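Polysialic acid O-acetyltransferase (Escherichia coli, PDB 3JQY) catalyses the transfer of acetyl groups from acetyl-CoA to hydroxyls of capsular polysialic acid, with high specificity for long sialic acid polymers. Local coordinates at residues K26-F31 with G45-S50; I65-V70 with R87-S92; K93-I98 with I114-E119. One frame throughout, in Å; residues are numbered along the deposited sequence.

In the fold
The three contacts illustrate how a left-handed beta-helix is assembled by stacking one coil of the chain on the next. Contact 1 lies near the N-terminal end, and its centre is about 11 Å from that of contact 2. These two join directly: Asp46 N probably donates to Asp68 OD1 at 2.7 Å. Contact 2 in turn meets contact 3 through apolar packing, with Ile88 CD1 4.1 Å from Ile94 CD1 and the two centres about 14 Å apart. Contacts 1 and 3 do not touch. Contact 3 comes nearest to function, since the side chain of Glu119 is about 12 Å from Gly146, which probably binds acetyl-CoA. No other subunit of the trimer touches any of these segments.

Contact 1: residues K26-F31 with G45-S50; sequences KTQDSF and GDLVNS
The Phe31 ring receives Leu47 at its edge, CD1 of the leucine lying near the ring plane and 3.7 Å from CE2. The two side chains cross at about a right angle, and the ring of Phe42 also meets that of Phe31, with the planes inclined to each other. A chi2 of -179° puts Leu47 CD1 anti to CA, at the far end of the side chain, where it meets the ring. The same methyl also passes Ser30 OG at 4.0 Å, while Ile66 and Val70 pack on Leu47 from the next coil. The setting is the start of a left-handed beta-helix: 26-31 takes in the end of a short sequence repeat (24-30) and leads into strand 31-35, whereas 45-50 turns the chain from strand 41-44 toward strand 53-58. A type I turn from Gln28 to Phe31 presents Ser30, whose CB rests 3.6 Å from Ser50 O. Ser30 OG is hydrogen-bonded to Asn53. Nearer the surface, Lys26 reaches across to Asp46 in a salt bridge, NZ to OD1 at 2.6 Å. The lysine chain is extended until chi4 bends NZ aside (63°). NZ meets Asp46 OD1 on the syn side, 32° out of the carboxylate plane.

Contact 2: residues I65-V70 with R87-S92; sequences IIEDDV and RIHKNS
Glu67 and Arg87 tie together two successive coils of the left-handed parallel beta-helix, where strands 63-66 and 85-88 run in register into corner turns of the same type II form. The strands are joined by Ile88 N to Ile65 O at 2.8 Å and by Glu67 N to Ile88 O at 3.0 Å. Beyond them Glu67 spreads its carboxylate over the next coil. Arg87 grips it side-on, NE and NH2 (2.7 Å) both donating to OE2, which lies in the guanidinium plane although the carboxylate is turned 46° from it. The other oxygen, OE1, accepts the backbone N-H of Lys90 at 2.9 Å from above the carboxylate plane, so this one side chain links strand and turn. His89 lies over the guanidinium with NE2 above its centre, while its ND1 bonds to Ile108 O on the following coil. On the face that carries Ile66 and Ile88, Ile66 CG1 is 4.3 Å from Ile88 CD1, and Val70 from the turn adds CG1 against Ile88 CG2 at 3.8 Å. Where the turns stack, water 1 donates to Asp69 O (2.8 Å) and Ser92 O, and water 2 connects Asp69 OD2 with Asn91 ND2. Matching turns, with Asp69 and Asn91 both at positive phi, set directly one above the other are the corner architecture of the hexapeptide-repeat beta-helix.

Contact 3: residues K93-I98 with I114-E119; sequences KIKGDI and IGAGFE
Ile114 and Phe118 project from the coil at 114-119 of the left-handed beta-helix and fit against the apolar side of 93-98. Ile114 lies beside Ile94, both pointing the same way, with their CD1 methyls 3.8 Å apart. Its second branch, CG2, sits over one face of the Phe118 ring, offset toward the rim and 3.3 Å above the plane. The ring rests in the hollow bounded by Ile114, Ile94 and Ile98: CE2 approaches Ile98 CG1 at 4.2 Å and Ile94 CD1 slightly farther off. Leu141, from the coil beyond, also touches Phe118. Phe118 is directed there by its first torsion, which holds CG anti to the backbone N (chi1 -174°), and its CB lies 3.3 Å from Lys95 O. That carbonyl oxygen and Lys95 N are buried with no polar partner in the model. Toward the outside, the extended chain of Lys95 passes Ala116, Lys95 CD being 4.1 Å from Ala116 CB. The chain turns a corner at Gly96, where the lack of a side chain allows the Phe118 carbonyl to come close to CA. Phe118 O then accepts Asp97 N in a nearly straight hydrogen bond (166°) of 2.8 Å, and strand 97-101 continues parallel to 119-121. Water 3 donates to this same oxygen and, at 2.9 Å, to Asp97 OD1.

Contact 1: residues K26-F31 with G45-S50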
ATOM      1  N   LYS B  26      -1.435 -16.368 -36.949  1.00 25.16           N
ATOM      2  CA  LYS B  26      -0.893 -15.021 -37.108  1.00 25.82           C
ATOM      3  C   LYS B  26       0.272 -14.801 -36.145  1.00 29.42           C
ATOM      4  O   LYS B  26       0.150 -15.043 -34.944  1.00 21.43           O
ATOM      5  CB  LYS B  26      -1.979 -13.969 -36.853  1.00 22.85           C
ATOM      6  CG  LYS B  26      -1.488 -12.530 -37.005  1.00 29.86           C
ATOM      7  CD  LYS B  26      -2.556 -11.517 -36.604  1.00 29.73           C
ATOM      8  CE  LYS B  26      -2.044 -10.090 -36.767  1.00 30.20           C
ATOM      9  NZ  LYS B  26      -1.734  -9.775 -38.191  1.00 34.73           N
ATOM     10  N   THR B  27       1.406 -14.345 -36.668  1.00 28.00           N
ATOM     11  CA  THR B  27       2.590 -14.164 -35.833  1.00 26.45           C
ATOM     12  C   THR B  27       2.398 -13.046 -34.801  1.00 21.27           C
ATOM     13  O   THR B  27       1.910 -11.964 -35.131  1.00 23.80           O
ATOM     14  CB  THR B  27       3.842 -13.877 -36.686  1.00 30.66           C
ATOM     15  OG1 THR B  27       3.608 -12.725 -37.503  1.00 42.26           O
ATOM     16  CG2 THR B  27       4.152 -15.061 -37.586  1.00 25.21           C
ATOM     17  N   GLN B  28       2.771 -13.329 -33.555  1.00 22.74           N
ATOM     18  CA  GLN B  28       2.716 -12.349 -32.471  1.00 23.34           C
ATOM     19  C   GLN B  28       4.036 -12.353 -31.711  1.00 25.54           C
ATOM     20  O   GLN B  28       4.193 -13.076 -30.723  1.00 24.12           O
ATOM     21  CB  GLN B  28       1.575 -12.672 -31.501  1.00 22.43           C
ATOM     22  CG  GLN B  28       0.191 -12.577 -32.111  1.00 21.60           C
ATOM     23  CD  GLN B  28      -0.153 -11.168 -32.566  1.00 22.09           C
ATOM     24  OE1 GLN B  28      -1.089 -10.968 -33.346  1.00 25.05           O
ATOM     25  NE2 GLN B  28       0.600 -10.184 -32.079  1.00 16.23           N
ATOM     26  N   ASP B  29       4.978 -11.535 -32.158  1.00 24.37           N
ATOM     27  CA  ASP B  29       6.326 -11.573 -31.601  1.00 31.87           C
ATOM     28  C   ASP B  29       6.414 -11.107 -30.148  1.00 24.74           C
ATOM     29  O   ASP B  29       7.435 -11.318 -29.491  1.00 27.85           O
ATOM     30  CB  ASP B  29       7.301 -10.785 -32.483  1.00 40.48           C
ATOM     31  CG  ASP B  29       6.795  -9.395 -32.823  1.00 46.09           C
ATOM     32  OD1 ASP B  29       6.072  -8.797 -31.996  1.00 46.69           O
ATOM     33  OD2 ASP B  29       7.129  -8.895 -33.920  1.00 59.49           O
ATOM     34  N   SER B  30       5.353 -10.489 -29.638  1.00 22.69           N
ATOM     35  CA  SER B  30       5.385  -9.971 -28.272  1.00 17.66           C
ATOM     36  C   SER B  30       4.831 -10.961 -27.250  1.00 18.56           C
ATOM     37  O   SER B  30       4.943 -10.737 -26.053  1.00 16.87           O
ATOM     38  CB  SER B  30       4.625  -8.643 -28.163  1.00 19.26           C
ATOM     39  OG  SER B  30       3.238  -8.857 -27.939  1.00 18.05           O
ATOM     40  N   PHE B  31       4.238 -12.053 -27.724  1.00 14.64           N
ATOM     41  CA  PHE B  31       3.616 -13.024 -26.829  1.00 20.48           C
ATOM     42  C   PHE B  31       4.354 -14.356 -26.758  1.00 21.47           C
ATOM     43  O   PHE B  31       4.937 -14.822 -27.740  1.00 22.21           O
ATOM     44  CB  PHE B  31       2.167 -13.293 -27.248  1.00 20.02           C
ATOM     45  CG  PHE B  31       1.161 -12.382 -26.597  1.00 17.19           C
ATOM     46  CD1 PHE B  31       0.455 -12.799 -25.481  1.00 19.86           C
ATOM     47  CD2 PHE B  31       0.909 -11.117 -27.114  1.00 18.29           C
ATOM     48  CE1 PHE B  31      -0.478 -11.972 -24.882  1.00 18.88           C
ATOM     49  CE2 PHE B  31      -0.026 -10.281 -26.519  1.00 16.15           C
ATOM     50  CZ  PHE B  31      -0.720 -10.708 -25.401  1.00 16.12           C
ATOM     51  N   GLY B  45      -4.930  -9.335 -32.642  1.00 15.23           N
ATOM     52  CA  GLY B  45      -4.831  -8.392 -33.741  1.00 16.25           C
ATOM     53  C   GLY B  45      -3.435  -7.830 -33.927  1.00 14.39           C
ATOM     54  O   GLY B  45      -2.459  -8.334 -33.366  1.00 14.13           O
ATOM     55  N   ASP B  46      -3.335  -6.782 -34.735  1.00 12.28           N
ATOM     56  CA  ASP B  46      -2.056  -6.117 -34.944  1.00 11.70           C
ATOM     57  C   ASP B  46      -1.809  -5.137 -33.807  1.00 13.91           C
ATOM     58  O   ASP B  46      -2.412  -4.071 -33.759  1.00 14.90           O
ATOM     59  CB  ASP B  46      -2.055  -5.405 -36.293  1.00 14.35           C
ATOM     60  CG  ASP B  46      -2.062  -6.381 -37.453  1.00 16.84           C
ATOM     61  OD1 ASP B  46      -1.225  -7.303 -37.444  1.00 24.37           O
ATOM     62  OD2 ASP B  46      -2.896  -6.233 -38.366  1.00 17.67           O
ATOM     63  N   LEU B  47      -0.924  -5.512 -32.892  1.00 13.84           N
ATOM     64  CA  LEU B  47      -0.710  -4.729 -31.684  1.00 13.38           C
ATOM     65  C   LEU B  47       0.269  -3.596 -31.936  1.00 15.27           C
ATOM     66  O   LEU B  47       0.952  -3.567 -32.956  1.00 18.44           O
ATOM     67  CB  LEU B  47      -0.178  -5.616 -30.562  1.00 15.91           C
ATOM     68  CG  LEU B  47      -1.027  -6.856 -30.276  1.00 17.60           C
ATOM     69  CD1 LEU B  47      -0.412  -7.635 -29.124  1.00 19.16           C
ATOM     70  CD2 LEU B  47      -2.473  -6.470 -29.981  1.00 12.68           C
ATOM     71  N   VAL B  48       0.318  -2.658 -30.998  1.00 13.24           N
ATOM     72  CA  VAL B  48       1.246  -1.540 -31.095  0.62 13.21           C
ATOM     73  C   VAL B  48       2.106  -1.427 -29.841  1.00 16.82           C
ATOM     74  O   VAL B  48       1.635  -1.650 -28.724  1.00 14.33           O
ATOM     75  CB  VAL B  48       0.517  -0.200 -31.357  0.62 16.50           C
ATOM     76  CG1 VAL B  48      -0.134  -0.209 -32.734  0.62 21.04           C
ATOM     77  CG2 VAL B  48      -0.513   0.074 -30.278  0.62 12.06           C
ATOM     78  N   ASN B  49       3.379  -1.096 -30.042  1.00 17.58           N
ATOM     79  CA  ASN B  49       4.311  -0.873 -28.938  1.00 17.61           C
ATOM     80  C   ASN B  49       4.258  -1.933 -27.835  1.00 18.58           C
ATOM     81  O   ASN B  49       4.342  -1.603 -26.651  1.00 16.90           O
ATOM     82  CB  ASN B  49       4.054   0.511 -28.336  1.00 17.42           C
ATOM     83  CG  ASN B  49       5.159   0.955 -27.396  1.00 26.95           C
ATOM     84  OD1 ASN B  49       6.339   0.699 -27.639  1.00 24.51           O
ATOM     85  ND2 ASN B  49       4.778   1.629 -26.319  1.00 24.54           N
ATOM     86  N   SER B  50       4.135  -3.198 -28.227  1.00 15.59           N
ATOM     87  CA  SER B  50       3.924  -4.291 -27.272  1.00 11.87           C
ATOM     88  C   SER B  50       5.168  -5.141 -27.035  1.00 18.51           C
ATOM     89  O   SER B  50       5.985  -5.316 -27.936  1.00 20.64           O
ATOM     90  CB  SER B  50       2.781  -5.182 -27.754  1.00 11.58           C
ATOM     91  OG  SER B  50       1.557  -4.467 -27.777  1.00 12.79           O
TER

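Contact 2: residues I65-V70 with R87-S92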
ATOM      1  N   ILE B  65      -9.179 -12.812 -26.605  1.00  9.20           N
ATOM      2  CA  ILE B  65      -9.281 -11.962 -27.784  1.00  9.80           C
ATOM      3  C   ILE B  65      -8.633 -10.623 -27.471  1.00 11.40           C
ATOM      4  O   ILE B  65      -9.025  -9.946 -26.517  1.00 12.93           O
ATOM      5  CB  ILE B  65     -10.748 -11.661 -28.134  1.00 11.82           C
ATOM      6  CG1 ILE B  65     -11.490 -12.939 -28.508  1.00 16.43           C
ATOM      7  CG2 ILE B  65     -10.827 -10.618 -29.266  1.00 15.67           C
ATOM      8  CD1 ILE B  65     -12.994 -12.771 -28.500  1.00 24.18           C
ATOM      9  N   ILE B  66      -7.639 -10.241 -28.261  1.00 12.14           N
ATOM     10  CA  ILE B  66      -7.046  -8.917 -28.118  1.00  9.56           C
ATOM     11  C   ILE B  66      -7.119  -8.227 -29.471  1.00 15.27           C
ATOM     12  O   ILE B  66      -6.617  -8.748 -30.463  1.00 14.92           O
ATOM     13  CB  ILE B  66      -5.575  -8.997 -27.669  1.00 10.51           C
ATOM     14  CG1 ILE B  66      -5.443  -9.819 -26.383  1.00 11.30           C
ATOM     15  CG2 ILE B  66      -4.997  -7.587 -27.493  1.00 12.85           C
ATOM     16  CD1 ILE B  66      -4.032  -9.899 -25.843  1.00 14.26           C
ATOM     17  N   GLU B  67      -7.745  -7.056 -29.513  1.00 11.82           N
ATOM     18  CA  GLU B  67      -8.041  -6.414 -30.791  1.00 13.19           C
ATOM     19  C   GLU B  67      -6.864  -5.620 -31.364  1.00 12.08           C
ATOM     20  O   GLU B  67      -5.822  -5.479 -30.723  1.00 12.08           O
ATOM     21  CB  GLU B  67      -9.301  -5.551 -30.671  1.00 11.62           C
ATOM     22  CG  GLU B  67     -10.521  -6.362 -30.214  1.00 15.22           C
ATOM     23  CD  GLU B  67     -11.812  -5.568 -30.223  1.00 20.40           C
ATOM     24  OE1 GLU B  67     -11.764  -4.345 -30.480  1.00 18.76           O
ATOM     25  OE2 GLU B  67     -12.883  -6.177 -29.981  1.00 21.04           O
ATOM     26  N   ASP B  68      -7.036  -5.136 -32.592  1.00 15.78           N
ATOM     27  CA  ASP B  68      -6.024  -4.311 -33.248  1.00 14.03           C
ATOM     28  C   ASP B  68      -5.716  -3.081 -32.394  1.00 16.29           C
ATOM     29  O   ASP B  68      -6.589  -2.565 -31.683  1.00 16.25           O
ATOM     30  CB  ASP B  68      -6.529  -3.836 -34.614  1.00 13.86           C
ATOM     31  CG  ASP B  68      -6.436  -4.905 -35.699  1.00 18.65           C
ATOM     32  OD1 ASP B  68      -5.822  -5.971 -35.476  1.00 18.71           O
ATOM     33  OD2 ASP B  68      -6.980  -4.663 -36.801  1.00 22.94           O
ATOM     34  N   ASP B  69      -4.470  -2.621 -32.478  1.00 13.08           N
ATOM     35  CA  ASP B  69      -4.037  -1.359 -31.885  1.00 14.98           C
ATOM     36  C   ASP B  69      -4.085  -1.307 -30.364  1.00 16.47           C
ATOM     37  O   ASP B  69      -4.053  -0.231 -29.773  1.00 16.10           O
ATOM     38  CB  ASP B  69      -4.815  -0.192 -32.489  1.00 17.50           C
ATOM     39  CG  ASP B  69      -4.573  -0.057 -33.981  1.00 23.43           C
ATOM     40  OD1 ASP B  69      -3.453  -0.378 -34.422  1.00 21.18           O
ATOM     41  OD2 ASP B  69      -5.500   0.356 -34.704  1.00 29.16           O
ATOM     42  N   VAL B  70      -4.139  -2.475 -29.736  1.00 11.76           N
ATOM     43  CA  VAL B  70      -3.968  -2.551 -28.302  1.00 12.47           C
ATOM     44  C   VAL B  70      -2.467  -2.557 -28.002  1.00 14.91           C
ATOM     45  O   VAL B  70      -1.677  -3.123 -28.759  1.00 15.31           O
ATOM     46  CB  VAL B  70      -4.653  -3.815 -27.747  1.00  8.61           C
ATOM     47  CG1 VAL B  70      -4.396  -3.957 -26.245  1.00 11.82           C
ATOM     48  CG2 VAL B  70      -6.145  -3.763 -28.042  1.00 13.96           C
ATOM     49  N   ARG B  87     -11.563 -10.477 -23.214  1.00  9.51           N
ATOM     50  CA  ARG B  87     -11.552  -9.680 -24.431  1.00  9.99           C
ATOM     51  C   ARG B  87     -11.043  -8.288 -24.133  1.00 11.07           C
ATOM     52  O   ARG B  87     -11.573  -7.592 -23.256  1.00 11.58           O
ATOM     53  CB  ARG B  87     -12.945  -9.580 -25.054  1.00 12.12           C
ATOM     54  CG  ARG B  87     -12.982  -8.731 -26.322  1.00 14.25           C
ATOM     55  CD  ARG B  87     -14.411  -8.619 -26.878  1.00 15.55           C
ATOM     56  NE  ARG B  87     -14.465  -7.794 -28.089  1.00 20.37           N
ATOM     57  CZ  ARG B  87     -15.581  -7.507 -28.757  1.00 29.27           C
ATOM     58  NH1 ARG B  87     -16.749  -7.975 -28.336  1.00 30.51           N
ATOM     59  NH2 ARG B  87     -15.530  -6.746 -29.847  1.00 29.44           N
ATOM     60  N   ILE B  88     -10.014  -7.889 -24.866  1.00 11.14           N
ATOM     61  CA  ILE B  88      -9.432  -6.569 -24.703  1.00 10.41           C
ATOM     62  C   ILE B  88      -9.682  -5.761 -25.971  1.00 10.94           C
ATOM     63  O   ILE B  88      -9.181  -6.098 -27.040  1.00 12.65           O
ATOM     64  CB  ILE B  88      -7.934  -6.667 -24.397  1.00 11.04           C
ATOM     65  CG1 ILE B  88      -7.712  -7.502 -23.129  1.00 15.30           C
ATOM     66  CG2 ILE B  88      -7.321  -5.278 -24.249  1.00 11.90           C
ATOM     67  CD1 ILE B  88      -6.262  -7.664 -22.735  1.00 17.07           C
ATOM     68  N   HIS B  89     -10.470  -4.699 -25.841  1.00 10.86           N
ATOM     69  CA  HIS B  89     -10.934  -3.933 -27.002  1.00 12.46           C
ATOM     70  C   HIS B  89      -9.879  -2.988 -27.578  1.00 12.70           C
ATOM     71  O   HIS B  89      -8.923  -2.611 -26.901  1.00 13.49           O
ATOM     72  CB  HIS B  89     -12.180  -3.122 -26.641  1.00 11.53           C
ATOM     73  CG  HIS B  89     -13.442  -3.927 -26.568  1.00 14.51           C
ATOM     74  ND1 HIS B  89     -13.697  -4.829 -25.559  1.00 18.97           N
ATOM     75  CD2 HIS B  89     -14.538  -3.934 -27.365  1.00 14.11           C
ATOM     76  CE1 HIS B  89     -14.889  -5.369 -25.743  1.00 18.78           C
ATOM     77  NE2 HIS B  89     -15.420  -4.843 -26.833  1.00 29.47           N
ATOM     78  N   LYS B  90     -10.089  -2.587 -28.830  1.00 10.87           N
ATOM     79  CA  LYS B  90      -9.113  -1.795 -29.580  1.00  9.60           C
ATOM     80  C   LYS B  90      -8.674  -0.503 -28.903  1.00 15.33           C
ATOM     81  O   LYS B  90      -9.440   0.129 -28.169  1.00 11.86           O
ATOM     82  CB  LYS B  90      -9.667  -1.476 -30.976  1.00 17.24           C
ATOM     83  CG  LYS B  90     -11.026  -0.806 -30.945  1.00 18.29           C
ATOM     84  CD  LYS B  90     -11.373  -0.162 -32.290  1.00 29.41           C
ATOM     85  CE  LYS B  90     -11.449  -1.186 -33.412  1.00 45.75           C
ATOM     86  NZ  LYS B  90     -11.801  -0.552 -34.721  1.00 55.92           N
ATOM     87  N   ASN B  91      -7.418  -0.140 -29.149  1.00 12.70           N
ATOM     88  CA  ASN B  91      -6.850   1.142 -28.741  1.00 12.15           C
ATOM     89  C   ASN B  91      -6.668   1.311 -27.237  1.00 15.75           C
ATOM     90  O   ASN B  91      -6.425   2.412 -26.754  1.00 16.15           O
ATOM     91  CB  ASN B  91      -7.659   2.294 -29.326  1.00 14.92           C
ATOM     92  CG  ASN B  91      -7.502   2.398 -30.826  1.00 24.20           C
ATOM     93  OD1 ASN B  91      -6.412   2.674 -31.322  1.00 25.79           O
ATOM     94  ND2 ASN B  91      -8.585   2.164 -31.556  1.00 27.74           N
ATOM     95  N   SER B  92      -6.781   0.219 -26.498  1.00 13.24           N
ATOM     96  CA  SER B  92      -6.524   0.242 -25.065  0.62 13.52           C
ATOM     97  C   SER B  92      -5.036   0.030 -24.803  1.00 13.79           C
ATOM     98  O   SER B  92      -4.289  -0.375 -25.693  1.00 14.15           O
ATOM     99  CB  SER B  92      -7.340  -0.842 -24.359  0.62 12.88           C
ATOM    100  OG  SER B  92      -7.081  -2.115 -24.927  0.62 12.31           O
TER
HETATM  101  O   HOH W   1      -3.187   1.430 -27.734  1.00 21.15           O
HETATM  102  O   HOH W   2      -7.325   2.478 -34.542  1.00 36.83           O

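Contact 3: residues K93-I98 with I114-E119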
ATOM      1  N   LYS B  93      -4.608   0.299 -23.575  1.00 11.99           N
ATOM      2  CA  LYS B  93      -3.220   0.096 -23.193  1.00 11.24           C
ATOM      3  C   LYS B  93      -3.220  -0.655 -21.879  1.00 14.67           C
ATOM      4  O   LYS B  93      -3.832  -0.204 -20.911  1.00 15.26           O
ATOM      5  CB  LYS B  93      -2.507   1.436 -23.009  1.00 14.79           C
ATOM      6  CG  LYS B  93      -2.507   2.316 -24.253  1.00 18.50           C
ATOM      7  CD  LYS B  93      -1.600   3.517 -24.043  1.00 22.90           C
ATOM      8  CE  LYS B  93      -1.587   4.423 -25.258  1.00 30.77           C
ATOM      9  NZ  LYS B  93      -0.655   5.568 -25.054  1.00 43.66           N
ATOM     10  N   ILE B  94      -2.544  -1.798 -21.836  1.00 10.86           N
ATOM     11  CA  ILE B  94      -2.647  -2.660 -20.662  1.00 10.21           C
ATOM     12  C   ILE B  94      -1.313  -3.255 -20.228  1.00 12.02           C
ATOM     13  O   ILE B  94      -0.424  -3.527 -21.049  1.00 13.14           O
ATOM     14  CB  ILE B  94      -3.681  -3.782 -20.885  1.00 15.12           C
ATOM     15  CG1 ILE B  94      -3.904  -4.570 -19.591  1.00 18.48           C
ATOM     16  CG2 ILE B  94      -3.243  -4.684 -22.021  1.00 16.02           C
ATOM     17  CD1 ILE B  94      -5.197  -5.346 -19.555  1.00 18.09           C
ATOM     18  N   LYS B  95      -1.186  -3.411 -18.913  1.00 14.07           N
ATOM     19  CA  LYS B  95      -0.062  -4.068 -18.271  1.00 12.16           C
ATOM     20  C   LYS B  95      -0.646  -4.885 -17.119  1.00 13.94           C
ATOM     21  O   LYS B  95      -1.811  -4.715 -16.771  1.00 15.16           O
ATOM     22  CB  LYS B  95       0.906  -3.025 -17.702  1.00 14.26           C
ATOM     23  CG  LYS B  95       1.328  -1.968 -18.712  1.00 15.87           C
ATOM     24  CD  LYS B  95       2.409  -1.054 -18.161  1.00 24.14           C
ATOM     25  CE  LYS B  95       2.715   0.059 -19.153  1.00 24.11           C
ATOM     26  NZ  LYS B  95       4.116   0.538 -19.022  1.00 40.93           N
ATOM     27  N   GLY B  96       0.154  -5.765 -16.529  1.00 15.26           N
ATOM     28  CA  GLY B  96      -0.271  -6.470 -15.332  1.00 11.73           C
ATOM     29  C   GLY B  96      -0.708  -7.911 -15.505  1.00 14.60           C
ATOM     30  O   GLY B  96      -0.330  -8.589 -16.462  1.00 16.63           O
ATOM     31  N   ASP B  97      -1.507  -8.378 -14.553  1.00 14.36           N
ATOM     32  CA  ASP B  97      -1.872  -9.783 -14.489  1.00 14.99           C
ATOM     33  C   ASP B  97      -3.378  -9.949 -14.468  1.00 16.71           C
ATOM     34  O   ASP B  97      -4.049  -9.426 -13.582  1.00 15.97           O
ATOM     35  CB  ASP B  97      -1.282 -10.412 -13.229  1.00 12.44           C
ATOM     36  CG  ASP B  97       0.236 -10.453 -13.260  1.00 23.70           C
ATOM     37  OD1 ASP B  97       0.867  -9.689 -12.504  1.00 43.83           O
ATOM     38  OD2 ASP B  97       0.794 -11.238 -14.056  1.00 31.59           O
ATOM     39  N   ILE B  98      -3.902 -10.691 -15.437  1.00 11.18           N
ATOM     40  CA  ILE B  98      -5.319 -11.011 -15.461  1.00 11.51           C
ATOM     41  C   ILE B  98      -5.488 -12.510 -15.276  1.00 12.80           C
ATOM     42  O   ILE B  98      -4.997 -13.293 -16.081  1.00 13.67           O
ATOM     43  CB  ILE B  98      -5.971 -10.628 -16.802  1.00 11.27           C
ATOM     44  CG1 ILE B  98      -5.860  -9.118 -17.049  1.00 14.42           C
ATOM     45  CG2 ILE B  98      -7.428 -11.076 -16.824  1.00 14.26           C
ATOM     46  CD1 ILE B  98      -6.371  -8.698 -18.426  1.00 18.33           C
ATOM     47  N   ILE B 114      -4.354   1.334 -18.647  1.00 10.93           N
ATOM     48  CA  ILE B 114      -4.172   0.623 -17.388  1.00 10.69           C
ATOM     49  C   ILE B 114      -2.695   0.601 -17.022  1.00 13.13           C
ATOM     50  O   ILE B 114      -1.849   0.166 -17.810  1.00 14.67           O
ATOM     51  CB  ILE B 114      -4.701  -0.818 -17.485  1.00 12.49           C
ATOM     52  CG1 ILE B 114      -6.223  -0.809 -17.708  1.00 12.74           C
ATOM     53  CG2 ILE B 114      -4.302  -1.611 -16.253  1.00 13.04           C
ATOM     54  CD1 ILE B 114      -6.803  -2.142 -18.170  1.00 17.26           C
ATOM     55  N   GLY B 115      -2.393   1.078 -15.820  1.00 13.88           N
ATOM     56  CA  GLY B 115      -1.019   1.191 -15.361  1.00 13.36           C
ATOM     57  C   GLY B 115      -0.394  -0.094 -14.837  1.00 13.39           C
ATOM     58  O   GLY B 115      -1.079  -1.081 -14.566  1.00 13.98           O
ATOM     59  N   ALA B 116       0.927  -0.065 -14.682  1.00 15.44           N
ATOM     60  CA  ALA B 116       1.669  -1.211 -14.177  1.00 15.25           C
ATOM     61  C   ALA B 116       1.159  -1.627 -12.801  1.00 14.68           C
ATOM     62  O   ALA B 116       0.746  -0.788 -12.006  1.00 11.60           O
ATOM     63  CB  ALA B 116       3.169  -0.883 -14.118  1.00 16.42           C
ATOM     64  N   GLY B 117       1.205  -2.922 -12.516  1.00 13.31           N
ATOM     65  CA  GLY B 117       0.794  -3.414 -11.215  1.00 10.71           C
ATOM     66  C   GLY B 117      -0.670  -3.808 -11.174  1.00 11.39           C
ATOM     67  O   GLY B 117      -1.190  -4.168 -10.125  1.00 14.30           O
ATOM     68  N   PHE B 118      -1.330  -3.741 -12.321  1.00 11.75           N
ATOM     69  CA  PHE B 118      -2.730  -4.155 -12.451  1.00  8.94           C
ATOM     70  C   PHE B 118      -2.890  -5.639 -12.132  1.00  9.84           C
ATOM     71  O   PHE B 118      -2.088  -6.460 -12.579  1.00 13.56           O
ATOM     72  CB  PHE B 118      -3.174  -3.874 -13.882  1.00  9.78           C
ATOM     73  CG  PHE B 118      -4.635  -4.120 -14.147  1.00 10.44           C
ATOM     74  CD1 PHE B 118      -5.610  -3.412 -13.468  1.00 10.76           C
ATOM     75  CD2 PHE B 118      -5.025  -5.022 -15.131  1.00  9.70           C
ATOM     76  CE1 PHE B 118      -6.959  -3.616 -13.749  1.00 10.29           C
ATOM     77  CE2 PHE B 118      -6.362  -5.234 -15.414  1.00 13.63           C
ATOM     78  CZ  PHE B 118      -7.330  -4.533 -14.721  1.00 12.42           C
ATOM     79  N   GLU B 119      -3.912  -5.982 -11.343  1.00 11.43           N
ATOM     80  CA  GLU B 119      -4.243  -7.388 -11.076  1.00 12.45           C
ATOM     81  C   GLU B 119      -5.747  -7.595 -11.141  1.00 12.12           C
ATOM     82  O   GLU B 119      -6.505  -6.811 -10.565  1.00 11.59           O
ATOM     83  CB  GLU B 119      -3.789  -7.827  -9.674  1.00 14.36           C
ATOM     84  CG  GLU B 119      -2.372  -7.461  -9.258  1.00 23.46           C
ATOM     85  CD  GLU B 119      -2.094  -7.831  -7.802  1.00 32.41           C
ATOM     86  OE1 GLU B 119      -2.815  -8.705  -7.265  1.00 23.05           O
ATOM     87  OE2 GLU B 119      -1.163  -7.249  -7.192  1.00 21.60           O
TER
HETATM   88  O   HOH W   3       0.537  -6.916 -11.807  1.00 18.51           O